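Side-chain contacts in type I polyketide synthase PikAII (Streptomyces venezuelae, PDB 3QP9), which carries a C2-type ketoreductase of a modular polyketide synthase, a type linked to epimerization and probably acting on the ketone-bearing growing chain: residues Gly87-Leu92 against Leu142-Val147; Gly50-Val55 against Pro150-Thr155; Thr137-Leu142 against Pro187-Gly192; Ser112-Asp117 against Thr132-Thr137. One frame throughout, in Å; residues are numbered along the deposited sequence.

Contact 1 (Gly87-Leu92 against Leu142-Val147); sequences GDRQRL and LEDAGV
Arg89 and Gln90, both in the first turn of helix 89-102, reach across to Asp144 in the last turn of helix 130-144. Arg89 NH1 sits before both carboxylate oxygens: it forms a salt bridge with Asp144 OD2 at 2.6 Å and a hydrogen bond, less sure, to Asp144 OD1 at 2.7 Å. Guanidinium and carboxylate planes lie only 4° apart, with Asp144 CG in the guanidinium plane, at its NH1 edge. The arginine bends at chi2 and chi3 with chi1 at 103°, far from staggered; its exact path is doubtful, since CD stands implausibly close to Asp144 OD1. Gln90 comes in differently: its amide is turned 61° against the carboxylate, and NE2 points at Asp144 OD1 at 3.0 Å, a bond less secure for the same reason. The contact joins two helix ends. Asp88 is the N-cap of helix 89-102, its OD2 accepting from Gln90 N at 2.7 Å, while Gly146, with positive phi, closes helix 130-144 in a Schellman motif, marked by the 3.0 Å bond from Val147 N to Leu142 O. The arginine also lies against Thr137 and Gln140, whereas Asp144 and Gln90 are exposed.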
loop_
_atom_site.group_PDB
_atom_site.type_symbol
_atom_site.label_atom_id
_atom_site.label_comp_id
_atom_site.label_asym_id
_atom_site.label_seq_id
_atom_site.Cartn_x
_atom_site.Cartn_y
_atom_site.Cartn_z
ATOM N N GLY A 87 21.275 6.149 -9.558
ATOM C CA GLY A 87 22.364 5.214 -9.849
ATOM C C GLY A 87 21.974 3.780 -10.138
ATOM O O GLY A 87 20.921 3.304 -9.713
ATOM N N ASP A 88 22.857 3.103 -10.862
ATOM C CA ASP A 88 22.747 1.687 -11.220
ATOM C C ASP A 88 22.858 0.759 -9.983
ATOM O O ASP A 88 23.487 1.107 -8.963
ATOM C CB ASP A 88 23.878 1.347 -12.227
ATOM C CG ASP A 88 23.657 0.026 -12.933
ATOM O OD1 ASP A 88 22.942 0.018 -13.949
ATOM O OD2 ASP A 88 24.189 -1.006 -12.474
ATOM N N ARG A 89 22.271 -0.428 -10.097
ATOM C CA ARG A 89 22.415 -1.432 -9.090
ATOM C C ARG A 89 23.906 -1.794 -8.930
ATOM O O ARG A 89 24.473 -1.694 -7.833
ATOM C CB ARG A 89 21.431 -2.600 -9.336
ATOM C CG ARG A 89 21.920 -3.885 -9.921
ATOM C CD ARG A 89 21.493 -5.055 -9.028
ATOM N NE ARG A 89 20.368 -5.844 -9.507
ATOM C CZ ARG A 89 20.178 -7.128 -9.207
ATOM N NH1 ARG A 89 21.060 -7.790 -8.472
ATOM N NH2 ARG A 89 19.106 -7.777 -9.659
ATOM N N GLN A 90 24.568 -2.104 -10.042
ATOM C CA GLN A 90 25.986 -2.436 -9.978
ATOM C C GLN A 90 26.851 -1.386 -9.270
ATOM O O GLN A 90 27.699 -1.757 -8.465
ATOM C CB GLN A 90 26.517 -2.886 -11.341
ATOM C CG GLN A 90 26.307 -4.414 -11.584
ATOM C CD GLN A 90 25.040 -5.041 -10.888
ATOM O OE1 GLN A 90 24.087 -5.458 -11.563
ATOM N NE2 GLN A 90 25.062 -5.130 -9.544
ATOM N N ARG A 91 26.604 -0.094 -9.506
ATOM C CA ARG A 91 27.319 0.959 -8.764
ATOM C C ARG A 91 27.086 0.872 -7.259
ATOM O O ARG A 91 28.032 1.021 -6.478
ATOM C CB ARG A 91 26.938 2.349 -9.268
ATOM C CG ARG A 91 27.041 2.495 -10.778
ATOM C CD ARG A 91 28.468 2.831 -11.209
ATOM N NE ARG A 91 28.570 3.351 -12.575
ATOM C CZ ARG A 91 27.980 4.466 -13.037
ATOM N NH1 ARG A 91 27.185 5.200 -12.258
ATOM N NH2 ARG A 91 28.169 4.852 -14.304
ATOM N N LEU A 92 25.823 0.626 -6.853
ATOM C CA LEU A 92 25.491 0.555 -5.433
ATOM C C LEU A 92 26.131 -0.680 -4.796
ATOM O O LEU A 92 26.604 -0.594 -3.683
ATOM C CB LEU A 92 23.976 0.518 -5.196
ATOM C CG LEU A 92 23.374 1.385 -4.079
ATOM C CD1 LEU A 92 21.836 1.145 -3.909
ATOM C CD2 LEU A 92 24.053 1.247 -2.767
ATOM N N LEU A 142 22.346 -5.063 -2.066
ATOM C CA LEU A 142 22.795 -5.777 -0.842
ATOM C C LEU A 142 23.147 -7.271 -1.085
ATOM O O LEU A 142 24.174 -7.772 -0.622
ATOM C CB LEU A 142 21.711 -5.663 0.253
ATOM C CG LEU A 142 21.664 -4.239 0.864
ATOM C CD1 LEU A 142 20.377 -4.072 1.705
ATOM C CD2 LEU A 142 22.916 -3.897 1.692
ATOM N N GLU A 143 22.285 -7.978 -1.800
ATOM C CA GLU A 143 22.540 -9.375 -2.116
ATOM C C GLU A 143 23.704 -9.477 -3.111
ATOM O O GLU A 143 24.521 -10.360 -2.947
ATOM C CB GLU A 143 21.295 -10.090 -2.656
ATOM C CG GLU A 143 21.405 -11.625 -2.563
ATOM C CD GLU A 143 20.159 -12.387 -3.056
ATOM O OE1 GLU A 143 19.953 -13.537 -2.579
ATOM O OE2 GLU A 143 19.397 -11.857 -3.918
ATOM N N ASP A 144 23.818 -8.555 -4.075
ATOM C CA ASP A 144 24.960 -8.582 -5.042
ATOM C C ASP A 144 26.290 -8.359 -4.335
ATOM O O ASP A 144 27.295 -8.924 -4.742
ATOM C CB ASP A 144 24.875 -7.512 -6.125
ATOM C CG ASP A 144 23.621 -7.591 -6.960
ATOM O OD1 ASP A 144 23.249 -6.503 -7.512
ATOM O OD2 ASP A 144 23.012 -8.696 -7.067
ATOM N N ALA A 145 26.305 -7.481 -3.330
ATOM C CA ALA A 145 27.490 -7.284 -2.514
ATOM C C ALA A 145 27.750 -8.321 -1.368
ATOM O O ALA A 145 28.753 -8.213 -0.641
ATOM C CB ALA A 145 27.489 -5.871 -1.963
ATOM N N GLY A 146 26.820 -9.268 -1.176
ATOM C CA GLY A 146 26.918 -10.281 -0.116
ATOM C C GLY A 146 26.840 -9.794 1.335
ATOM O O GLY A 146 27.426 -10.417 2.226
ATOM N N VAL A 147 26.103 -8.678 1.556
ATOM C CA VAL A 147 25.817 -8.120 2.894
ATOM C C VAL A 147 24.703 -8.942 3.458
ATOM O O VAL A 147 23.602 -8.940 2.916
ATOM C CB VAL A 147 25.367 -6.616 2.835
ATOM C CG1 VAL A 147 25.126 -6.046 4.244
ATOM C CG2 VAL A 147 26.418 -5.767 2.118
#

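Contact 2 (Gly50-Val55 against Pro150-Thr155); sequences GRWLVV and PLWCVT
Trp52 meets Trp152 across strand 109-112, which lies between strands 51-57 and 151-156 in a run of parallel strands. Followed from its start, the first segment pairs on both flanks: Gly50 bonds through its backbone to Asp77, and Arg51 to Asp108. In Trp52, which makes the contact, CG stands beside the backbone N, chi1 -84°, and the indole swings over the middle strand until the far rim of its six-membered ring touches the partner. CH2 lies 3.8 Å from Trp152 CD1, and CZ3 is 3.9 Å from the same atom. Trp152 CD1 lies near the plane of the Trp52 ring, at its edge. Relative to the Trp152 ring the approach is slanted: the planes make 42°, and the centroid of the Trp52 six-membered ring is 5.8 Å from that of the Trp152 five-membered ring. Leu53 bonds through its backbone to Gly109, and Val55, on the other face, packs on Val110. Helix 202-212 covers the two indoles, with Leu212 touching both. The arrangement fits the Rossmann-like sheet of this family. With the ring planes oblique and the carbon-carbon contacts near van der Waals distance, the attraction is probably mainly dispersive.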
loop_
_atom_site.group_PDB
_atom_site.type_symbol
_atom_site.label_atom_id
_atom_site.label_comp_id
_atom_site.label_asym_id
_atom_site.label_seq_id
_atom_site.Cartn_x
_atom_site.Cartn_y
_atom_site.Cartn_z
ATOM N N GLY A 50 28.399 -2.487 17.002
ATOM C CA GLY A 50 29.025 -2.795 15.719
ATOM C C GLY A 50 28.813 -1.782 14.609
ATOM O O GLY A 50 28.309 -0.675 14.833
ATOM N N ARG A 51 29.149 -2.190 13.391
ATOM C CA ARG A 51 29.105 -1.295 12.256
ATOM C C ARG A 51 27.673 -1.293 11.699
ATOM O O ARG A 51 27.157 -2.383 11.351
ATOM C CB ARG A 51 30.099 -1.742 11.172
ATOM C CG ARG A 51 30.141 -0.860 9.901
ATOM C CD ARG A 51 31.022 0.372 10.006
ATOM N NE ARG A 51 32.247 0.127 10.782
ATOM C CZ ARG A 51 33.493 0.062 10.299
ATOM N NH1 ARG A 51 33.760 0.228 9.003
ATOM N NH2 ARG A 51 34.495 -0.160 11.142
ATOM N N TRP A 52 27.085 -0.079 11.589
ATOM C CA TRP A 52 25.802 0.160 10.887
ATOM C C TRP A 52 26.049 0.973 9.611
ATOM O O TRP A 52 26.640 2.069 9.651
ATOM C CB TRP A 52 24.745 0.833 11.809
ATOM C CG TRP A 52 24.019 -0.217 12.647
ATOM C CD1 TRP A 52 24.527 -0.865 13.748
ATOM C CD2 TRP A 52 22.709 -0.812 12.408
ATOM N NE1 TRP A 52 23.611 -1.779 14.221
ATOM C CE2 TRP A 52 22.506 -1.780 13.401
ATOM C CE3 TRP A 52 21.688 -0.583 11.476
ATOM C CZ2 TRP A 52 21.324 -2.537 13.487
ATOM C CZ3 TRP A 52 20.522 -1.379 11.532
ATOM C CH2 TRP A 52 20.362 -2.329 12.541
ATOM N N LEU A 53 25.628 0.476 8.469
ATOM C CA LEU A 53 25.714 1.302 7.284
ATOM C C LEU A 53 24.430 2.105 7.188
ATOM O O LEU A 53 23.323 1.530 7.303
ATOM C CB LEU A 53 25.861 0.449 6.016
ATOM C CG LEU A 53 27.064 -0.492 5.934
ATOM C CD1 LEU A 53 27.135 -1.073 4.560
ATOM C CD2 LEU A 53 28.405 0.190 6.334
ATOM N N VAL A 54 24.567 3.398 6.979
ATOM C CA VAL A 54 23.409 4.251 6.795
ATOM C C VAL A 54 23.402 4.711 5.374
ATOM O O VAL A 54 24.300 5.404 4.942
ATOM C CB VAL A 54 23.354 5.399 7.811
ATOM C CG1 VAL A 54 22.077 6.298 7.623
ATOM C CG2 VAL A 54 23.475 4.809 9.198
ATOM N N VAL A 55 22.448 4.216 4.615
ATOM C CA VAL A 55 22.299 4.625 3.258
ATOM C C VAL A 55 21.411 5.817 3.055
ATOM O O VAL A 55 20.219 5.675 3.171
ATOM C CB VAL A 55 21.762 3.504 2.433
ATOM C CG1 VAL A 55 21.948 3.808 0.956
ATOM C CG2 VAL A 55 22.453 2.224 2.828
ATOM N N PRO A 150 20.826 -7.543 8.609
ATOM C CA PRO A 150 19.432 -7.139 8.336
ATOM C C PRO A 150 19.276 -5.689 7.850
ATOM O O PRO A 150 19.876 -4.754 8.428
ATOM C CB PRO A 150 18.754 -7.299 9.702
ATOM C CG PRO A 150 19.841 -7.015 10.695
ATOM C CD PRO A 150 21.136 -7.503 10.058
ATOM N N LEU A 151 18.455 -5.527 6.825
ATOM C CA LEU A 151 18.126 -4.224 6.273
ATOM C C LEU A 151 16.919 -3.598 7.004
ATOM O O LEU A 151 15.817 -4.186 6.994
ATOM C CB LEU A 151 17.617 -4.388 4.849
ATOM C CG LEU A 151 17.199 -3.107 4.049
ATOM C CD1 LEU A 151 18.212 -1.867 4.190
ATOM C CD2 LEU A 151 16.909 -3.371 2.565
ATOM N N TRP A 152 17.077 -2.401 7.503
ATOM C CA TRP A 152 15.877 -1.697 8.046
ATOM C C TRP A 152 15.558 -0.446 7.185
ATOM O O TRP A 152 16.473 0.361 6.911
ATOM C CB TRP A 152 16.144 -1.312 9.470
ATOM C CG TRP A 152 16.128 -2.452 10.442
ATOM C CD1 TRP A 152 17.187 -3.308 10.742
ATOM C CD2 TRP A 152 15.025 -2.881 11.238
ATOM N NE1 TRP A 152 16.796 -4.198 11.721
ATOM C CE2 TRP A 152 15.479 -3.946 12.050
ATOM C CE3 TRP A 152 13.717 -2.395 11.422
ATOM C CZ2 TRP A 152 14.623 -4.624 12.961
ATOM C CZ3 TRP A 152 12.880 -3.015 12.322
ATOM C CH2 TRP A 152 13.348 -4.092 13.132
ATOM N N CYS A 153 14.286 -0.251 6.783
ATOM C CA CYS A 153 13.930 0.928 5.947
ATOM C C CYS A 153 13.123 1.881 6.768
ATOM O O CYS A 153 12.135 1.502 7.335
ATOM C CB CYS A 153 13.132 0.510 4.681
ATOM S SG CYS A 153 14.139 -0.480 3.536
ATOM N N VAL A 154 13.578 3.111 6.877
ATOM C CA VAL A 154 12.921 4.094 7.716
ATOM C C VAL A 154 12.151 5.076 6.869
ATOM O O VAL A 154 12.678 5.575 5.856
ATOM C CB VAL A 154 13.941 4.765 8.629
ATOM C CG1 VAL A 154 13.306 5.891 9.466
ATOM C CG2 VAL A 154 14.563 3.690 9.618
ATOM N N THR A 155 10.871 5.354 7.245
ATOM C CA THR A 155 10.075 6.323 6.544
ATOM C C THR A 155 9.654 7.384 7.557
ATOM O O THR A 155 9.926 7.241 8.723
ATOM C CB THR A 155 8.792 5.673 5.932
ATOM O OG1 THR A 155 8.040 5.021 6.999
ATOM C CG2 THR A 155 9.158 4.673 4.789
#

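Contact 3 (Thr137-Leu142 against Pro187-Gly192); sequences TLVQAL and PERWGG
The backbones stay well apart, with Val139 CA 8.9 Å from Trp190 CA and Leu142 CA 9.0 Å from Arg189 CA, so the long side chains of Arg189 and Trp190 close the distance. Arg189 does most of it. Its CG is lodged between backbone N and carbonyl carbon (chi1 49°), after which the chain runs extended to NE and delivers the guanidinium to the carbonyl of Val139. NH2 gives that Val139 O a 2.7 Å bond on a lone pair, in the carbonyl plane, with the oxygen only 13° out of the guanidinium plane. NH1 adds a weak second bond to the same oxygen at 3.0 Å. Glu143 N, the usual helical partner, is 4.0 Å from Val139 O. Leu142 CB lies 3.9 Å from Arg189 NH2, and Val139 CG2 meets the edge of the Trp190 ring at CZ3, 4.2 Å away. Helix 130-144 is thus held to the loop leading into strand 190-196, a parallel strand of the Rossmann-like sheet. The carbonyl of Val139 satisfies N-H groups of the buried guanidinium, one bond good and one weak, while Glu188 and Glu143, both at long range, probably help balance its charge.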
loop_
_atom_site.group_PDB
_atom_site.type_symbol
_atom_site.label_atom_id
_atom_site.label_comp_id
_atom_site.label_asym_id
_atom_site.label_seq_id
_atom_site.Cartn_x
_atom_site.Cartn_y
_atom_site.Cartn_z
ATOM N N THR A 137 16.398 -0.817 -5.477
ATOM C CA THR A 137 17.766 -1.055 -5.966
ATOM C C THR A 137 18.674 -1.519 -4.854
ATOM O O THR A 137 19.572 -2.387 -5.039
ATOM C CB THR A 137 18.252 0.224 -6.663
ATOM O OG1 THR A 137 17.388 0.412 -7.783
ATOM C CG2 THR A 137 19.719 0.074 -7.193
ATOM N N LEU A 138 18.440 -0.975 -3.680
ATOM C CA LEU A 138 19.229 -1.314 -2.505
ATOM C C LEU A 138 19.000 -2.748 -2.039
ATOM O O LEU A 138 19.952 -3.405 -1.676
ATOM C CB LEU A 138 19.022 -0.304 -1.378
ATOM C CG LEU A 138 19.725 -0.624 -0.056
ATOM C CD1 LEU A 138 21.238 -0.454 -0.214
ATOM C CD2 LEU A 138 19.221 0.228 1.040
ATOM N N VAL A 139 17.761 -3.240 -2.119
ATOM C CA VAL A 139 17.400 -4.601 -1.694
ATOM C C VAL A 139 18.152 -5.602 -2.603
ATOM O O VAL A 139 18.526 -6.724 -2.183
ATOM C CB VAL A 139 15.921 -4.840 -1.913
ATOM C CG1 VAL A 139 15.585 -6.324 -1.796
ATOM C CG2 VAL A 139 15.085 -4.026 -0.931
ATOM N N GLN A 140 18.290 -5.203 -3.852
ATOM C CA GLN A 140 18.888 -6.084 -4.854
ATOM C C GLN A 140 20.402 -6.084 -4.682
ATOM O O GLN A 140 21.023 -7.142 -4.668
ATOM C CB GLN A 140 18.573 -5.546 -6.246
ATOM C CG GLN A 140 17.238 -5.954 -6.787
ATOM C CD GLN A 140 16.807 -5.178 -8.006
ATOM O OE1 GLN A 140 17.388 -4.136 -8.402
ATOM N NE2 GLN A 140 15.789 -5.705 -8.637
ATOM N N ALA A 141 20.958 -4.879 -4.538
ATOM C CA ALA A 141 22.392 -4.610 -4.489
ATOM C C ALA A 141 23.056 -5.139 -3.207
ATOM O O ALA A 141 24.201 -5.595 -3.242
ATOM C CB ALA A 141 22.654 -3.167 -4.668
ATOM N N LEU A 142 22.346 -5.063 -2.066
ATOM C CA LEU A 142 22.795 -5.777 -0.842
ATOM C C LEU A 142 23.147 -7.271 -1.085
ATOM O O LEU A 142 24.174 -7.772 -0.622
ATOM C CB LEU A 142 21.711 -5.663 0.253
ATOM C CG LEU A 142 21.664 -4.239 0.864
ATOM C CD1 LEU A 142 20.377 -4.072 1.705
ATOM C CD2 LEU A 142 22.916 -3.897 1.692
ATOM N N PRO A 187 13.857 -13.527 3.652
ATOM C CA PRO A 187 13.596 -13.424 5.091
ATOM C C PRO A 187 14.859 -13.402 5.984
ATOM O O PRO A 187 14.823 -12.892 7.061
ATOM C CB PRO A 187 12.799 -14.678 5.391
ATOM C CG PRO A 187 13.142 -15.635 4.193
ATOM C CD PRO A 187 13.302 -14.742 3.039
ATOM N N GLU A 188 15.987 -13.965 5.514
ATOM C CA GLU A 188 17.183 -14.014 6.319
ATOM C C GLU A 188 17.868 -12.643 6.391
ATOM O O GLU A 188 18.705 -12.401 7.247
ATOM C CB GLU A 188 18.141 -15.153 5.751
ATOM C CG GLU A 188 18.901 -14.824 4.349
ATOM C CD GLU A 188 17.984 -14.382 3.108
ATOM O OE1 GLU A 188 16.781 -14.694 3.019
ATOM O OE2 GLU A 188 18.497 -13.716 2.174
ATOM N N ARG A 189 17.557 -11.747 5.452
ATOM C CA ARG A 189 18.271 -10.459 5.422
ATOM C C ARG A 189 17.391 -9.206 5.537
ATOM O O ARG A 189 17.869 -8.108 5.438
ATOM C CB ARG A 189 19.205 -10.356 4.225
ATOM C CG ARG A 189 18.569 -10.747 2.868
ATOM C CD ARG A 189 19.419 -10.244 1.758
ATOM N NE ARG A 189 18.846 -10.412 0.425
ATOM C CZ ARG A 189 18.532 -9.405 -0.378
ATOM N NH1 ARG A 189 18.038 -9.642 -1.595
ATOM N NH2 ARG A 189 18.749 -8.168 0.045
ATOM N N TRP A 190 16.103 -9.401 5.798
ATOM C CA TRP A 190 15.155 -8.299 6.072
ATOM C C TRP A 190 15.001 -8.006 7.582
ATOM O O TRP A 190 14.678 -8.890 8.387
ATOM C CB TRP A 190 13.809 -8.612 5.384
ATOM C CG TRP A 190 12.864 -7.368 5.469
ATOM C CD1 TRP A 190 11.837 -7.185 6.341
ATOM C CD2 TRP A 190 12.923 -6.197 4.654
ATOM N NE1 TRP A 190 11.199 -5.938 6.110
ATOM C CE2 TRP A 190 11.862 -5.317 5.081
ATOM C CE3 TRP A 190 13.748 -5.800 3.609
ATOM C CZ2 TRP A 190 11.660 -4.063 4.509
ATOM C CZ3 TRP A 190 13.534 -4.581 2.981
ATOM C CH2 TRP A 190 12.456 -3.701 3.452
ATOM N N GLY A 191 15.265 -6.766 7.965
ATOM C CA GLY A 191 15.170 -6.380 9.356
ATOM C C GLY A 191 13.740 -5.903 9.525
ATOM O O GLY A 191 12.903 -6.594 10.135
ATOM N N GLY A 192 13.415 -4.796 8.930
ATOM C CA GLY A 192 12.017 -4.282 9.124
ATOM C C GLY A 192 11.725 -2.930 8.601
ATOM O O GLY A 192 12.516 -2.369 7.914
#

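Contact 4 (Ser112-Asp117 against Thr132-Thr137); sequences SLLAWD and TGATLT
Leu114 lies directly against Ala134 and Thr135, yet the polar link between these two segments runs through a water molecule, which is 2.7 Å from Ser112 OG and donates to Thr135 OG1 at 2.9 Å. The setting is a strand-to-helix connection of the Rossmann-like fold: strand 109-112 ends at Ser112, a short 3-10 turn spans 114-116, and the chain later returns as helix 130-144. Ser112 OG accepts from Leu114 N in a straight bond of 162°, an ST turn that leads into the 3-10 turn. The same hydroxyl oxygen therefore serves both the ST turn and the water. Thr135 OG1 stands beside its own backbone N, chi1 -63°, which lets it bond back to Gly131 O one helical turn earlier while still receiving the water. Beside the water link Leu114 packs by its carbons: CD1 is 3.9 Å from Ala134 CB and lies 3.4 Å from Ala134 O, and CB is 3.8 Å from Thr135 OG1. Val55 and Pro57 of strand 51-57 also touch Leu114, so the leucine is wedged between strand and helix; Met178 and Val175 of helix 170-185 touch Thr135. Within the same helix, Gly133 O accepts from both Thr137 N and Thr137 OG1, the latter 3.1 Å away and 50° above the carbonyl plane.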
loop_
_atom_site.group_PDB
_atom_site.type_symbol
_atom_site.label_atom_id
_atom_site.label_comp_id
_atom_site.label_asym_id
_atom_site.label_seq_id
_atom_site.Cartn_x
_atom_site.Cartn_y
_atom_site.Cartn_z
ATOM N N SER A 112 18.291 2.056 5.798
ATOM C CA SER A 112 18.082 2.859 4.571
ATOM C C SER A 112 17.295 4.112 4.854
ATOM O O SER A 112 16.127 4.028 5.354
ATOM C CB SER A 112 17.335 2.053 3.571
ATOM O OG SER A 112 17.062 2.832 2.425
ATOM N N LEU A 113 17.877 5.285 4.562
ATOM C CA LEU A 113 17.026 6.512 4.575
ATOM C C LEU A 113 16.528 6.849 3.152
ATOM O O LEU A 113 16.131 7.995 2.910
ATOM C CB LEU A 113 17.789 7.716 5.221
ATOM C CG LEU A 113 18.421 7.463 6.605
ATOM C CD1 LEU A 113 19.008 8.768 7.202
ATOM C CD2 LEU A 113 17.408 6.883 7.639
ATOM N N LEU A 114 16.601 5.907 2.211
ATOM C CA LEU A 114 16.347 6.236 0.771
ATOM C C LEU A 114 14.920 6.697 0.493
ATOM O O LEU A 114 14.691 7.460 -0.432
ATOM C CB LEU A 114 16.669 5.073 -0.198
ATOM C CG LEU A 114 18.167 4.671 -0.272
ATOM C CD1 LEU A 114 18.328 3.411 -1.099
ATOM C CD2 LEU A 114 19.011 5.878 -0.888
ATOM N N ALA A 115 13.973 6.246 1.313
ATOM C CA ALA A 115 12.561 6.625 1.097
ATOM C C ALA A 115 12.336 8.142 1.261
ATOM O O ALA A 115 11.355 8.681 0.715
ATOM C CB ALA A 115 11.671 5.784 2.066
ATOM N N TRP A 116 13.267 8.818 1.957
ATOM C CA TRP A 116 13.122 10.243 2.218
ATOM C C TRP A 116 13.262 11.055 0.963
ATOM O O TRP A 116 12.810 12.188 0.940
ATOM C CB TRP A 116 14.092 10.791 3.264
ATOM C CG TRP A 116 13.923 10.148 4.581
ATOM C CD1 TRP A 116 13.058 9.124 4.914
ATOM C CD2 TRP A 116 14.647 10.464 5.750
ATOM N NE1 TRP A 116 13.220 8.788 6.256
ATOM C CE2 TRP A 116 14.203 9.595 6.773
ATOM C CE3 TRP A 116 15.656 11.376 6.030
ATOM C CZ2 TRP A 116 14.742 9.621 8.039
ATOM C CZ3 TRP A 116 16.201 11.388 7.298
ATOM C CH2 TRP A 116 15.698 10.563 8.299
ATOM N N ASP A 117 13.821 10.447 -0.077
ATOM C CA ASP A 117 13.891 11.099 -1.344
ATOM C C ASP A 117 12.532 11.046 -2.069
ATOM O O ASP A 117 12.241 10.139 -2.835
ATOM C CB ASP A 117 15.013 10.521 -2.207
ATOM C CG ASP A 117 15.256 11.348 -3.505
ATOM O OD1 ASP A 117 14.472 12.276 -3.822
ATOM O OD2 ASP A 117 16.274 11.091 -4.187
ATOM N N THR A 132 11.531 5.514 -4.043
ATOM C CA THR A 132 10.870 4.242 -4.337
ATOM C C THR A 132 11.799 3.275 -5.143
ATOM O O THR A 132 11.960 2.085 -4.779
ATOM C CB THR A 132 9.557 4.447 -5.122
ATOM O OG1 THR A 132 8.853 5.631 -4.661
ATOM C CG2 THR A 132 8.618 3.243 -4.946
ATOM N N GLY A 133 12.321 3.789 -6.264
ATOM C CA GLY A 133 13.270 3.043 -7.147
ATOM C C GLY A 133 14.518 2.675 -6.397
ATOM O O GLY A 133 14.899 1.518 -6.371
ATOM N N ALA A 134 15.148 3.674 -5.777
ATOM C CA ALA A 134 16.398 3.513 -5.003
ATOM C C ALA A 134 16.293 2.442 -3.911
ATOM O O ALA A 134 17.194 1.638 -3.745
ATOM C CB ALA A 134 16.811 4.806 -4.402
ATOM N N THR A 135 15.171 2.402 -3.187
ATOM C CA THR A 135 14.977 1.361 -2.157
ATOM C C THR A 135 14.958 -0.022 -2.767
ATOM O O THR A 135 15.572 -1.005 -2.225
ATOM C CB THR A 135 13.620 1.544 -1.477
ATOM O OG1 THR A 135 13.625 2.807 -0.803
ATOM C CG2 THR A 135 13.382 0.368 -0.480
ATOM N N LEU A 136 14.254 -0.139 -3.885
ATOM C CA LEU A 136 14.260 -1.449 -4.595
ATOM C C LEU A 136 15.695 -1.829 -4.996
ATOM O O LEU A 136 16.185 -2.989 -4.829
ATOM C CB LEU A 136 13.366 -1.416 -5.850
ATOM C CG LEU A 136 13.574 -2.690 -6.739
ATOM C CD1 LEU A 136 13.240 -3.987 -6.056
ATOM C CD2 LEU A 136 12.900 -2.643 -8.129
ATOM N N THR A 137 16.398 -0.817 -5.477
ATOM C CA THR A 137 17.766 -1.055 -5.966
ATOM C C THR A 137 18.674 -1.519 -4.854
ATOM O O THR A 137 19.572 -2.387 -5.039
ATOM C CB THR A 137 18.252 0.224 -6.663
ATOM O OG1 THR A 137 17.388 0.412 -7.783
ATOM C CG2 THR A 137 19.719 0.074 -7.193
HETATM O O HOH W 1 14.442 2.659 1.926
#

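Overall arrangement
Contacts 1, 3 and 4 all use helix 130-144, at its end, its later turns and its earlier turns, whereas contact 2 pairs side chains of two strands separated by strand 109-112. Contact 1 lies at the surface and relies on charge and amide; the other three are buried. Of these, contact 2 is purely apolar, contact 3 sinks a guanidinium onto a helical carbonyl, and contact 4 combines leucine packing with a bridging water. Leu142 lies in segments of both contacts 1 and 3, though it touches across only the latter, and packs on Leu151 of contact 2, Leu138 touches Ser112 and Leu114 between contacts 3 and 4, and backbone bonds tie contact 2 to contacts 3 and 4.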